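Local coordinates for protein 6-pyruvoyl tetrahydropterin synthase (PDB 1Y13) that binds zinc and biopterin and assembles from six T-fold (tunnelling-fold) subunits of the 6-pyruvoyl tetrahydropterin synthase family, at residues Asn84-His89 with Gln140-Gln145; Asn144-Glu149 with Ile163-Ser168; His51-Ser56 with Ser133-Ile138; Asn106-Ile111 with Arg123-Leu128. All blocks are in the same frame, centred on the assembly; numbering follows the deposited sequence.

Contact 1: Asn84-His89 with Gln140-Gln145; sequences NKLDHH and QYILNQ. With BIO (biopterin), chain G.
L86, at the C-terminal end of helix 72-86, meets I142 and Y141 of helix 135-150. These are the two long helices that pack on the antiparallel sheet of the T-fold. The two methyls of L86 take different partners. CD2 lies 3.9 Å from I142 CD1, and the two side chains run slantwise to each other. I142 gets there by its outer arm. With chi1 at -73°, CG1 turns away from the carbonyl carbon, and the extended chain beyond it carries CD1 to the leucine. The other methyl, L86 CD1, sits 4.2 Å from Y141 CE2. It comes to the edge of the ring, near its plane, and the leucine and the tyrosine run alongside each other, pointing opposite ways. One face of the same ring is overlaid, toward its rim, by CG of Q145. F33 of strand 21-41 touches both L86 and I142, which joins the helix pair to the sheet. Past L86 the chain leaves helical geometry at D87. The H88 ring then turns an edge to C11 of biopterin, unusually close, so the detail there is doubtful. It also stacks on H49 of a neighbouring subunit. H89 folds back on the helix end. Its ND1 donates to L86 O over 2.8 Å at 163°, and the nitrogen stands 69° out of the carbonyl plane.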
# COMPACT_ATOMS: atom_id res chain seq x y z
N ASN A 84 -9.84 15.55 -13.70
CA ASN A 84 -9.74 15.56 -15.14
C ASN A 84 -9.45 16.95 -15.73
O ASN A 84 -8.71 17.05 -16.70
CB ASN A 84 -10.98 14.95 -15.77
CG ASN A 84 -11.01 13.42 -15.62
OD1 ASN A 84 -10.01 12.79 -15.24
ND2 ASN A 84 -12.18 12.81 -15.91
N LYS A 85 -10.01 18.01 -15.13
CA LYS A 85 -9.82 19.37 -15.63
C LYS A 85 -8.38 19.83 -15.43
O LYS A 85 -7.84 20.56 -16.25
CB LYS A 85 -10.77 20.35 -14.94
CG LYS A 85 -12.21 20.28 -15.43
N LEU A 86 -7.76 19.41 -14.34
CA LEU A 86 -6.41 19.80 -14.00
C LEU A 86 -5.33 18.96 -14.74
O LEU A 86 -4.25 19.48 -15.11
CB LEU A 86 -6.21 19.68 -12.49
CG LEU A 86 -6.54 20.90 -11.61
CD1 LEU A 86 -7.76 21.58 -12.08
CD2 LEU A 86 -6.75 20.52 -10.16
N ASP A 87 -5.62 17.69 -14.96
CA ASP A 87 -4.65 16.70 -15.44
C ASP A 87 -3.94 17.19 -16.71
O ASP A 87 -4.58 17.76 -17.60
CB ASP A 87 -5.38 15.36 -15.69
CG ASP A 87 -4.45 14.18 -15.96
OD1 ASP A 87 -3.36 14.06 -15.38
OD2 ASP A 87 -4.85 13.32 -16.76
N HIS A 88 -2.62 16.98 -16.75
CA HIS A 88 -1.78 17.25 -17.94
C HIS A 88 -1.59 18.68 -18.31
O HIS A 88 -1.70 19.04 -19.47
CB HIS A 88 -2.25 16.42 -19.14
CG HIS A 88 -1.67 15.05 -19.15
ND1 HIS A 88 -0.98 14.54 -20.24
CD2 HIS A 88 -1.61 14.10 -18.19
CE1 HIS A 88 -0.56 13.32 -19.95
NE2 HIS A 88 -0.93 13.03 -18.71
N HIS A 89 -1.28 19.51 -17.33
CA HIS A 89 -1.04 20.92 -17.56
C HIS A 89 0.11 21.39 -16.71
O HIS A 89 0.49 20.72 -15.75
CB HIS A 89 -2.29 21.71 -17.14
CG HIS A 89 -3.45 21.49 -18.03
ND1 HIS A 89 -4.52 20.69 -17.67
CD2 HIS A 89 -3.72 21.94 -19.28
CE1 HIS A 89 -5.40 20.68 -18.65
NE2 HIS A 89 -4.94 21.43 -19.64
N GLN A 140 -7.25 23.83 -1.44
CA GLN A 140 -8.32 24.80 -1.21
C GLN A 140 -9.15 25.03 -2.46
O GLN A 140 -10.38 25.04 -2.41
CB GLN A 140 -7.74 26.13 -0.69
CG GLN A 140 -7.00 25.99 0.64
CD GLN A 140 -6.49 27.32 1.20
OE1 GLN A 140 -5.83 28.11 0.51
NE2 GLN A 140 -6.78 27.57 2.46
N TYR A 141 -8.47 25.21 -3.60
CA TYR A 141 -9.19 25.36 -4.87
C TYR A 141 -10.03 24.10 -5.20
O TYR A 141 -11.19 24.21 -5.59
CB TYR A 141 -8.22 25.70 -6.02
CG TYR A 141 -8.87 25.62 -7.37
CD1 TYR A 141 -9.63 26.69 -7.87
CD2 TYR A 141 -8.76 24.47 -8.15
CE1 TYR A 141 -10.25 26.63 -9.13
CE2 TYR A 141 -9.37 24.40 -9.43
CZ TYR A 141 -10.10 25.47 -9.89
OH TYR A 141 -10.71 25.37 -11.12
N ILE A 142 -9.44 22.92 -5.06
CA ILE A 142 -10.17 21.68 -5.32
C ILE A 142 -11.41 21.53 -4.40
O ILE A 142 -12.52 21.17 -4.87
CB ILE A 142 -9.23 20.49 -5.24
CG1 ILE A 142 -8.33 20.48 -6.49
CG2 ILE A 142 -10.03 19.18 -5.17
CD1 ILE A 142 -7.23 19.52 -6.40
N LEU A 143 -11.25 21.89 -3.14
CA LEU A 143 -12.34 21.80 -2.17
C LEU A 143 -13.50 22.67 -2.59
O LEU A 143 -14.64 22.21 -2.60
CB LEU A 143 -11.87 22.18 -0.76
CG LEU A 143 -12.90 22.22 0.39
CD1 LEU A 143 -13.40 20.85 0.73
CD2 LEU A 143 -12.31 22.84 1.58
N ASN A 144 -13.21 23.92 -2.93
CA ASN A 144 -14.25 24.84 -3.40
C ASN A 144 -14.95 24.31 -4.66
O ASN A 144 -16.17 24.25 -4.69
CB ASN A 144 -13.67 26.23 -3.63
CG ASN A 144 -13.17 26.88 -2.33
OD1 ASN A 144 -13.64 26.58 -1.24
ND2 ASN A 144 -12.22 27.80 -2.46
N GLN A 145 -14.18 23.88 -5.65
CA GLN A 145 -14.75 23.24 -6.85
C GLN A 145 -15.67 22.06 -6.55
O GLN A 145 -16.75 21.96 -7.13
CB GLN A 145 -13.64 22.76 -7.79
CG GLN A 145 -12.83 23.87 -8.42
CD GLN A 145 -13.67 24.79 -9.28
OE1 GLN A 145 -13.86 25.97 -8.95
NE2 GLN A 145 -14.21 24.24 -10.37
N1 BIO G . 2.99 4.72 -22.38
N2 BIO G . 4.28 2.82 -22.46
C2 BIO G . 4.17 4.13 -22.14
N3 BIO G . 5.21 4.83 -21.61
C4 BIO G . 5.12 6.15 -21.31
O4 BIO G . 6.07 6.78 -20.83
C4A BIO G . 3.84 6.85 -21.52
C8A BIO G . 2.78 6.04 -22.08
N8 BIO G . 1.60 6.62 -22.30
C7 BIO G . 1.40 7.91 -22.02
C6 BIO G . 2.37 8.71 -21.47
N5 BIO G . 3.61 8.16 -21.24
C9 BIO G . 2.02 10.16 -21.23
O9 BIO G . 3.18 11.02 -21.06
C10 BIO G . 1.13 10.57 -20.04
O10 BIO G . 1.71 10.24 -18.74
C11 BIO G . -0.35 10.23 -20.29

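Contact 2: Asn144-Glu149 with Ile163-Ser168; sequences NQLIEE and IEISVS
Helix 135-150 lies over strand 162-168, with the CA atoms of I147 and I163 8.2 Å apart and those of L146 and I165 9.3 Å apart. Two successive helix residues therefore face alternate strand residues. All four are aliphatic, and the contact is packing alone.

L146 points its CB at the strand, and its CD1 reaches I165 CG2 at 3.8 Å. I165 offers this short branch because its CG1 sits in the crowded position between backbone N and carbonyl carbon (chi1 70°). Its chi2 of 137° is also off the usual staggered values, so the side chain looks mildly strained. The second pair uses other branches. I147 does not aim its CB at the strand, but its CG1 comes within 3.8 Å of I163 CD1. I163 is extended and meets the flank of I147 with its tip. In both pairs the side chains cross at a slant.

The strand alternates in the usual way. I163 and I165 point to the helix, while E164 and S166 do not, and S166 touches I176 of strand 173-180. On the helix, L146 also packs on V82 of helix 72-86, and E149 makes a salt bridge with K81 there. I142, a turn earlier on helix 135-150, also packs on I165. This is the aliphatic layer between helix and sheet of the T-fold, in which a pair of helices covers one face of an antiparallel sheet.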
# COMPACT_ATOMS: atom_id res chain seq x y z
N ASN A 144 -13.21 23.92 -2.93
CA ASN A 144 -14.25 24.84 -3.40
C ASN A 144 -14.95 24.31 -4.66
O ASN A 144 -16.17 24.25 -4.69
CB ASN A 144 -13.67 26.23 -3.63
CG ASN A 144 -13.17 26.88 -2.33
OD1 ASN A 144 -13.64 26.58 -1.24
ND2 ASN A 144 -12.22 27.80 -2.46
N GLN A 145 -14.18 23.88 -5.65
CA GLN A 145 -14.75 23.24 -6.85
C GLN A 145 -15.67 22.06 -6.55
O GLN A 145 -16.75 21.96 -7.13
CB GLN A 145 -13.64 22.76 -7.79
CG GLN A 145 -12.83 23.87 -8.42
CD GLN A 145 -13.67 24.79 -9.28
OE1 GLN A 145 -13.86 25.97 -8.95
NE2 GLN A 145 -14.21 24.24 -10.37
N LEU A 146 -15.25 21.17 -5.65
CA LEU A 146 -16.01 19.97 -5.34
C LEU A 146 -17.29 20.33 -4.62
O LEU A 146 -18.34 19.74 -4.85
CB LEU A 146 -15.20 18.98 -4.50
CG LEU A 146 -14.23 18.10 -5.28
CD1 LEU A 146 -13.34 17.34 -4.31
CD2 LEU A 146 -14.96 17.13 -6.23
N ILE A 147 -17.21 21.33 -3.76
CA ILE A 147 -18.39 21.80 -3.08
C ILE A 147 -19.41 22.34 -4.10
O ILE A 147 -20.61 22.09 -3.98
CB ILE A 147 -18.04 22.83 -1.99
CG1 ILE A 147 -17.45 22.09 -0.77
CG2 ILE A 147 -19.27 23.62 -1.59
CD1 ILE A 147 -16.92 23.03 0.31
N GLU A 148 -18.94 23.06 -5.12
CA GLU A 148 -19.83 23.52 -6.19
C GLU A 148 -20.38 22.35 -7.01
O GLU A 148 -21.57 22.31 -7.31
CB GLU A 148 -19.10 24.48 -7.13
CG GLU A 148 -18.89 25.89 -6.58
CD GLU A 148 -17.99 26.77 -7.47
OE1 GLU A 148 -17.50 26.29 -8.53
OE2 GLU A 148 -17.78 27.96 -7.10
N GLU A 149 -19.51 21.41 -7.39
CA GLU A 149 -19.93 20.23 -8.17
C GLU A 149 -21.03 19.44 -7.48
O GLU A 149 -22.04 19.08 -8.10
CB GLU A 149 -18.78 19.26 -8.45
CG GLU A 149 -17.75 19.72 -9.47
CD GLU A 149 -18.34 19.94 -10.87
OE1 GLU A 149 -19.49 19.48 -11.13
OE2 GLU A 149 -17.64 20.57 -11.70
N ILE A 163 -16.86 18.67 5.13
CA ILE A 163 -16.20 18.13 3.95
C ILE A 163 -14.69 18.33 4.08
O ILE A 163 -14.22 19.39 4.50
CB ILE A 163 -16.73 18.80 2.68
CG1 ILE A 163 -18.21 18.49 2.50
CG2 ILE A 163 -16.02 18.28 1.43
CD1 ILE A 163 -18.91 19.37 1.52
N GLU A 164 -13.94 17.31 3.71
CA GLU A 164 -12.50 17.34 3.85
C GLU A 164 -11.87 16.70 2.62
O GLU A 164 -12.30 15.63 2.18
CB GLU A 164 -12.12 16.56 5.10
CG GLU A 164 -10.67 16.64 5.50
CD GLU A 164 -10.36 15.65 6.60
OE1 GLU A 164 -10.66 15.94 7.79
OE2 GLU A 164 -9.82 14.58 6.28
N ILE A 165 -10.86 17.35 2.06
CA ILE A 165 -10.06 16.70 1.03
C ILE A 165 -8.59 16.64 1.43
O ILE A 165 -8.06 17.55 2.09
CB ILE A 165 -10.18 17.36 -0.39
CG1 ILE A 165 -9.52 18.71 -0.43
CG2 ILE A 165 -11.61 17.51 -0.89
CD1 ILE A 165 -8.74 18.87 -1.66
N SER A 166 -7.95 15.56 1.04
CA SER A 166 -6.53 15.43 1.16
C SER A 166 -5.97 15.50 -0.24
O SER A 166 -6.48 14.83 -1.15
CB SER A 166 -6.17 14.08 1.76
OG SER A 166 -6.37 14.11 3.16
N VAL A 167 -4.93 16.28 -0.43
CA VAL A 167 -4.24 16.33 -1.71
C VAL A 167 -2.80 15.95 -1.45
O VAL A 167 -2.09 16.66 -0.72
CB VAL A 167 -4.29 17.72 -2.40
CG1 VAL A 167 -3.59 17.65 -3.76
CG2 VAL A 167 -5.70 18.20 -2.59
N SER A 168 -2.35 14.84 -2.04
CA SER A 168 -0.95 14.49 -1.93
C SER A 168 -0.17 14.94 -3.17
O SER A 168 -0.63 14.76 -4.29
CB SER A 168 -0.78 12.99 -1.68
OG SER A 168 -1.21 12.27 -2.80

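Contact 3: His51-Ser56 with Ser133-Ile138; sequences HNYNVS and SSTEEI. With ZN (zinc ion), chain D; BIO (biopterin), chain E.
Y53, on strand 49-62, meets I138 and T135 of the first turn of helix 135-150, and reaches S133 through a water. The contact joins the T-fold sheet to a helix start that contributes to the biopterin pocket beside the zinc ion. From the backbone, CB of Y53 points at the helix, and chi1 of -65° sets CG beside the backbone N. The ring runs close to parallel with F33 of strand 21-41. CB of H51 lies over one ring face near its rim, 3.7 Å from Y53 CE1. At the CE2 edge of the ring, T135 OG1 lies close to the ring plane, in loose contact. CE2, CZ and OH all touch CD1 of I138, whose chain crosses the tyrosine at about a right angle. At the tip, Y53 OH is 3.8 Å from I138 CD1. A water in the plane of the ring bonds Y53 OH at 2.7 Å. That water donates to S133 O over 2.9 Å and bonds T135 OG1 at 3.3 Å, so three groups hold it. The first residues of both segments lie at the site. S134 N-caps the helix, its OG accepting from E137 N. S133 OG bonds ND1 of H37, a zinc ligand, and so probably fixes the rotation of that imidazole. H51 NE2 binds the zinc ion at 2.2 Å, together with H37, H49 and biopterin O9 and O10. A bend in the middle of E136 (chi2 95°) turns its carboxylate to biopterin: OE1 accepts from N3 at 3.0 Å, and OE2 from N2 at 2.7 Å.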
# COMPACT_ATOMS: atom_id res chain seq x y z
N HIS A 51 4.45 16.55 -10.58
CA HIS A 51 3.92 15.60 -9.62
C HIS A 51 2.71 14.86 -10.16
O HIS A 51 1.99 15.37 -11.00
CB HIS A 51 3.49 16.32 -8.33
CG HIS A 51 4.60 17.02 -7.64
ND1 HIS A 51 5.64 16.35 -7.04
CD2 HIS A 51 4.86 18.34 -7.48
CE1 HIS A 51 6.49 17.22 -6.53
NE2 HIS A 51 6.04 18.44 -6.79
N ASN A 52 2.53 13.63 -9.67
CA ASN A 52 1.24 12.96 -9.68
C ASN A 52 0.50 13.42 -8.44
O ASN A 52 0.82 13.00 -7.34
CB ASN A 52 1.41 11.43 -9.64
CG ASN A 52 2.37 10.90 -10.70
OD1 ASN A 52 3.22 10.03 -10.44
ND2 ASN A 52 2.24 11.41 -11.91
N TYR A 53 -0.46 14.32 -8.58
CA TYR A 53 -1.23 14.74 -7.41
C TYR A 53 -2.40 13.80 -7.27
O TYR A 53 -2.98 13.37 -8.26
CB TYR A 53 -1.75 16.13 -7.54
CG TYR A 53 -0.73 17.24 -7.60
CD1 TYR A 53 -0.19 17.65 -8.83
CD2 TYR A 53 -0.36 17.93 -6.44
CE1 TYR A 53 0.72 18.72 -8.89
CE2 TYR A 53 0.53 18.99 -6.49
CZ TYR A 53 1.06 19.38 -7.72
OH TYR A 53 1.96 20.43 -7.76
N ASN A 54 -2.73 13.47 -6.03
CA ASN A 54 -3.79 12.53 -5.75
C ASN A 54 -4.76 13.12 -4.74
O ASN A 54 -4.36 13.69 -3.74
CB ASN A 54 -3.18 11.23 -5.24
CG ASN A 54 -4.20 10.15 -5.08
OD1 ASN A 54 -4.61 9.84 -3.97
ND2 ASN A 54 -4.65 9.57 -6.20
N VAL A 55 -6.05 12.95 -5.01
CA VAL A 55 -7.12 13.53 -4.18
C VAL A 55 -7.98 12.46 -3.51
O VAL A 55 -8.43 11.52 -4.17
CB VAL A 55 -8.02 14.45 -5.04
CG1 VAL A 55 -9.17 15.03 -4.25
CG2 VAL A 55 -7.16 15.58 -5.65
N SER A 56 -8.17 12.60 -2.21
CA SER A 56 -9.16 11.82 -1.48
C SER A 56 -10.18 12.74 -0.82
O SER A 56 -9.83 13.80 -0.34
CB SER A 56 -8.50 10.92 -0.44
OG SER A 56 -8.15 11.67 0.70
N SER A 133 1.37 27.69 -6.36
CA SER A 133 0.99 26.33 -6.72
C SER A 133 1.44 25.32 -5.65
O SER A 133 2.00 24.28 -5.96
CB SER A 133 1.53 25.94 -8.10
OG SER A 133 2.94 26.08 -8.17
N SER A 134 1.20 25.64 -4.39
CA SER A 134 1.48 24.72 -3.31
C SER A 134 0.32 23.76 -3.22
O SER A 134 -0.80 24.05 -3.65
CB SER A 134 1.66 25.47 -1.99
OG SER A 134 0.42 26.03 -1.53
N THR A 135 0.58 22.61 -2.61
CA THR A 135 -0.38 21.56 -2.39
C THR A 135 -1.56 22.04 -1.53
O THR A 135 -2.71 21.74 -1.85
CB THR A 135 0.36 20.33 -1.75
OG1 THR A 135 1.56 20.08 -2.51
CG2 THR A 135 -0.45 19.09 -1.83
N GLU A 136 -1.26 22.81 -0.47
CA GLU A 136 -2.27 23.51 0.34
C GLU A 136 -3.21 24.37 -0.50
O GLU A 136 -4.40 24.25 -0.40
CB GLU A 136 -1.62 24.39 1.42
CG GLU A 136 -0.88 23.65 2.53
CD GLU A 136 0.61 23.52 2.25
OE1 GLU A 136 0.98 23.27 1.08
OE2 GLU A 136 1.42 23.69 3.20
N GLU A 137 -2.65 25.27 -1.32
CA GLU A 137 -3.49 26.18 -2.12
C GLU A 137 -4.25 25.48 -3.25
O GLU A 137 -5.40 25.81 -3.52
CB GLU A 137 -2.66 27.35 -2.60
CG GLU A 137 -2.24 28.28 -1.44
CD GLU A 137 -1.63 29.61 -1.89
OE1 GLU A 137 -2.08 30.18 -2.91
OE2 GLU A 137 -0.71 30.12 -1.21
N ILE A 138 -3.60 24.50 -3.90
CA ILE A 138 -4.29 23.64 -4.87
C ILE A 138 -5.46 22.89 -4.17
O ILE A 138 -6.58 22.87 -4.68
CB ILE A 138 -3.31 22.66 -5.58
CG1 ILE A 138 -2.27 23.44 -6.43
CG2 ILE A 138 -4.07 21.67 -6.45
CD1 ILE A 138 -1.07 22.57 -6.89
ZN ZN D . 6.74 20.50 -6.25
N1 BIO E . 5.72 22.31 1.17
N2 BIO E . 3.83 22.59 2.51
C2 BIO E . 4.38 22.42 1.27
N3 BIO E . 3.64 22.37 0.14
C4A BIO E . 5.57 22.09 -1.31
C8A BIO E . 6.33 22.16 -0.05
N8 BIO E . 7.68 22.07 -0.12
C7 BIO E . 8.34 21.91 -1.29
C6 BIO E . 7.65 21.82 -2.47
N5 BIO E . 6.29 21.92 -2.45
C9 BIO E . 8.38 21.64 -3.79
O9 BIO E . 7.64 22.22 -4.93
C10 BIO E . 8.77 20.16 -4.11
O10 BIO E . 7.76 19.52 -4.92
C11 BIO E . 9.07 19.25 -2.90
O HOH W 1 2.49 21.48 -5.33

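Contact 4: Asn106-Ile111 with Arg123-Leu128; sequences NNIKII and RDCIKL
I108 and C125 meet because both side chains leave the backbone the same way. CG1 of I108 (chi1 -71°) and SG of C125 (chi1 -56°) each lean to the backbone N side, and both residues point their CB at the other segment. The extended chi2 of I108 (160°) then puts CD1 at the far tip. That methyl rests against the cysteine, 4.1 Å from C125 SG and equally near its CB. The backbones stay apart, with 8.1 Å between the CA atoms of I108 and C125. The exposed K127 lies at the margin. Its CD comes loosely up to the same methyl, 4.5 Å from I108 CD1. The close approaches all run through this one methyl. The centre of the contact lies about 18 Å from the centre of the chain.

F120 of strand 117-121 links the two sides: its backbone bonds to I108 and its side chain touches C125. Strand 107-112 is the middle one of a small antiparallel sheet, between strands 99-104 and 117-121. Strand 125-128 instead runs parallel to strand 90-93. The contact therefore places the three-stranded sheet beside this two-stranded pair.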
# COMPACT_ATOMS: atom_id res chain seq x y z
N ASN A 106 0.36 32.93 -29.31
CA ASN A 106 -0.29 31.81 -28.60
C ASN A 106 0.38 31.35 -27.28
O ASN A 106 0.08 30.27 -26.78
CB ASN A 106 -0.51 30.65 -29.57
CG ASN A 106 -1.03 31.12 -30.93
OD1 ASN A 106 -0.29 31.14 -31.92
ND2 ASN A 106 -2.30 31.57 -30.96
N ASN A 107 1.27 32.16 -26.73
CA ASN A 107 2.05 31.73 -25.57
C ASN A 107 1.85 32.58 -24.33
O ASN A 107 1.55 33.75 -24.42
CB ASN A 107 3.56 31.66 -25.87
CG ASN A 107 3.98 30.32 -26.46
OD1 ASN A 107 3.39 29.86 -27.44
ND2 ASN A 107 5.04 29.70 -25.88
N ILE A 108 2.02 31.95 -23.18
CA ILE A 108 2.10 32.66 -21.94
C ILE A 108 3.56 32.71 -21.52
O ILE A 108 4.21 31.68 -21.44
CB ILE A 108 1.24 31.95 -20.89
CG1 ILE A 108 -0.23 32.16 -21.25
CG2 ILE A 108 1.53 32.48 -19.48
CD1 ILE A 108 -1.16 31.18 -20.64
N LYS A 109 4.06 33.92 -21.28
CA LYS A 109 5.40 34.13 -20.76
C LYS A 109 5.31 34.41 -19.27
O LYS A 109 4.44 35.15 -18.83
CB LYS A 109 6.06 35.33 -21.43
CG LYS A 109 7.57 35.42 -21.19
CD LYS A 109 8.11 36.75 -21.71
CE LYS A 109 9.49 36.57 -22.30
NZ LYS A 109 9.96 37.87 -22.92
N ILE A 110 6.19 33.80 -18.49
CA ILE A 110 6.26 34.07 -17.06
C ILE A 110 7.63 34.65 -16.76
O ILE A 110 8.64 34.05 -17.06
CB ILE A 110 6.13 32.80 -16.19
CG1 ILE A 110 4.89 31.99 -16.53
CG2 ILE A 110 6.11 33.16 -14.72
CD1 ILE A 110 4.81 30.75 -15.67
N ILE A 111 7.64 35.81 -16.11
CA ILE A 111 8.90 36.44 -15.73
C ILE A 111 9.01 36.46 -14.21
O ILE A 111 8.11 36.95 -13.51
CB ILE A 111 8.96 37.87 -16.30
CG1 ILE A 111 8.84 37.80 -17.83
CG2 ILE A 111 10.26 38.55 -15.90
CD1 ILE A 111 8.55 39.12 -18.49
N ARG A 123 -2.46 26.88 -24.23
CA ARG A 123 -3.25 25.67 -23.97
C ARG A 123 -2.58 24.68 -23.00
O ARG A 123 -3.24 23.76 -22.50
CB ARG A 123 -3.54 24.96 -25.28
CG ARG A 123 -5.01 24.74 -25.54
CD ARG A 123 -5.68 26.03 -26.06
NE ARG A 123 -6.39 25.80 -27.32
CZ ARG A 123 -5.80 25.83 -28.53
NH1 ARG A 123 -4.50 26.06 -28.64
NH2 ARG A 123 -6.52 25.62 -29.63
N ASP A 124 -1.28 24.85 -22.75
CA ASP A 124 -0.57 23.96 -21.83
C ASP A 124 -0.79 24.34 -20.39
O ASP A 124 -0.47 23.57 -19.49
CB ASP A 124 0.95 23.91 -22.14
CG ASP A 124 1.26 23.01 -23.34
OD1 ASP A 124 0.52 23.10 -24.33
OD2 ASP A 124 2.22 22.20 -23.28
N CYS A 125 -1.30 25.56 -20.16
CA CYS A 125 -1.46 26.07 -18.83
C CYS A 125 -2.90 25.92 -18.33
O CYS A 125 -3.86 26.03 -19.08
CB CYS A 125 -1.05 27.53 -18.77
SG CYS A 125 0.64 27.78 -19.37
N ILE A 126 -3.04 25.61 -17.05
CA ILE A 126 -4.32 25.69 -16.37
C ILE A 126 -4.15 26.82 -15.36
O ILE A 126 -3.32 26.73 -14.45
CB ILE A 126 -4.80 24.29 -15.75
CG1 ILE A 126 -6.23 24.36 -15.18
CG2 ILE A 126 -3.85 23.73 -14.69
CD1 ILE A 126 -7.28 23.99 -16.19
N LYS A 127 -4.92 27.88 -15.56
CA LYS A 127 -4.79 29.13 -14.82
C LYS A 127 -5.65 29.03 -13.58
O LYS A 127 -6.87 29.13 -13.67
CB LYS A 127 -5.24 30.29 -15.73
CG LYS A 127 -4.45 30.24 -17.06
CD LYS A 127 -4.74 31.37 -18.00
CE LYS A 127 -6.20 31.39 -18.40
NZ LYS A 127 -6.57 30.24 -19.25
N LEU A 128 -5.04 28.78 -12.42
CA LEU A 128 -5.80 28.66 -11.20
C LEU A 128 -5.76 29.96 -10.41
O LEU A 128 -4.74 30.62 -10.38
CB LEU A 128 -5.34 27.45 -10.35
CG LEU A 128 -5.37 26.06 -10.99
CD1 LEU A 128 -4.94 25.01 -9.99
CD2 LEU A 128 -6.78 25.74 -11.57

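Following the chain from the N terminus, contact 3 opens first on strand 49-62, and contact 1 opens next at the end of helix 72-86. Contact 4 then opens and closes between residues 106 and 128, so it nests inside the loops of both. Contact 3 closes at the start of helix 135-150 and contact 1 a turn later, so these two cross. Contact 2 begins where contact 1 ends, sharing N144 and Q145, and closes on strand 162-168. Contacts 1, 2 and 3 all use helix 135-150, tying it to helix 72-86 and to two neighbouring strands of the main sheet. Contact 4 joins the outlying strands, and I126 and L128 connect it to contact 1.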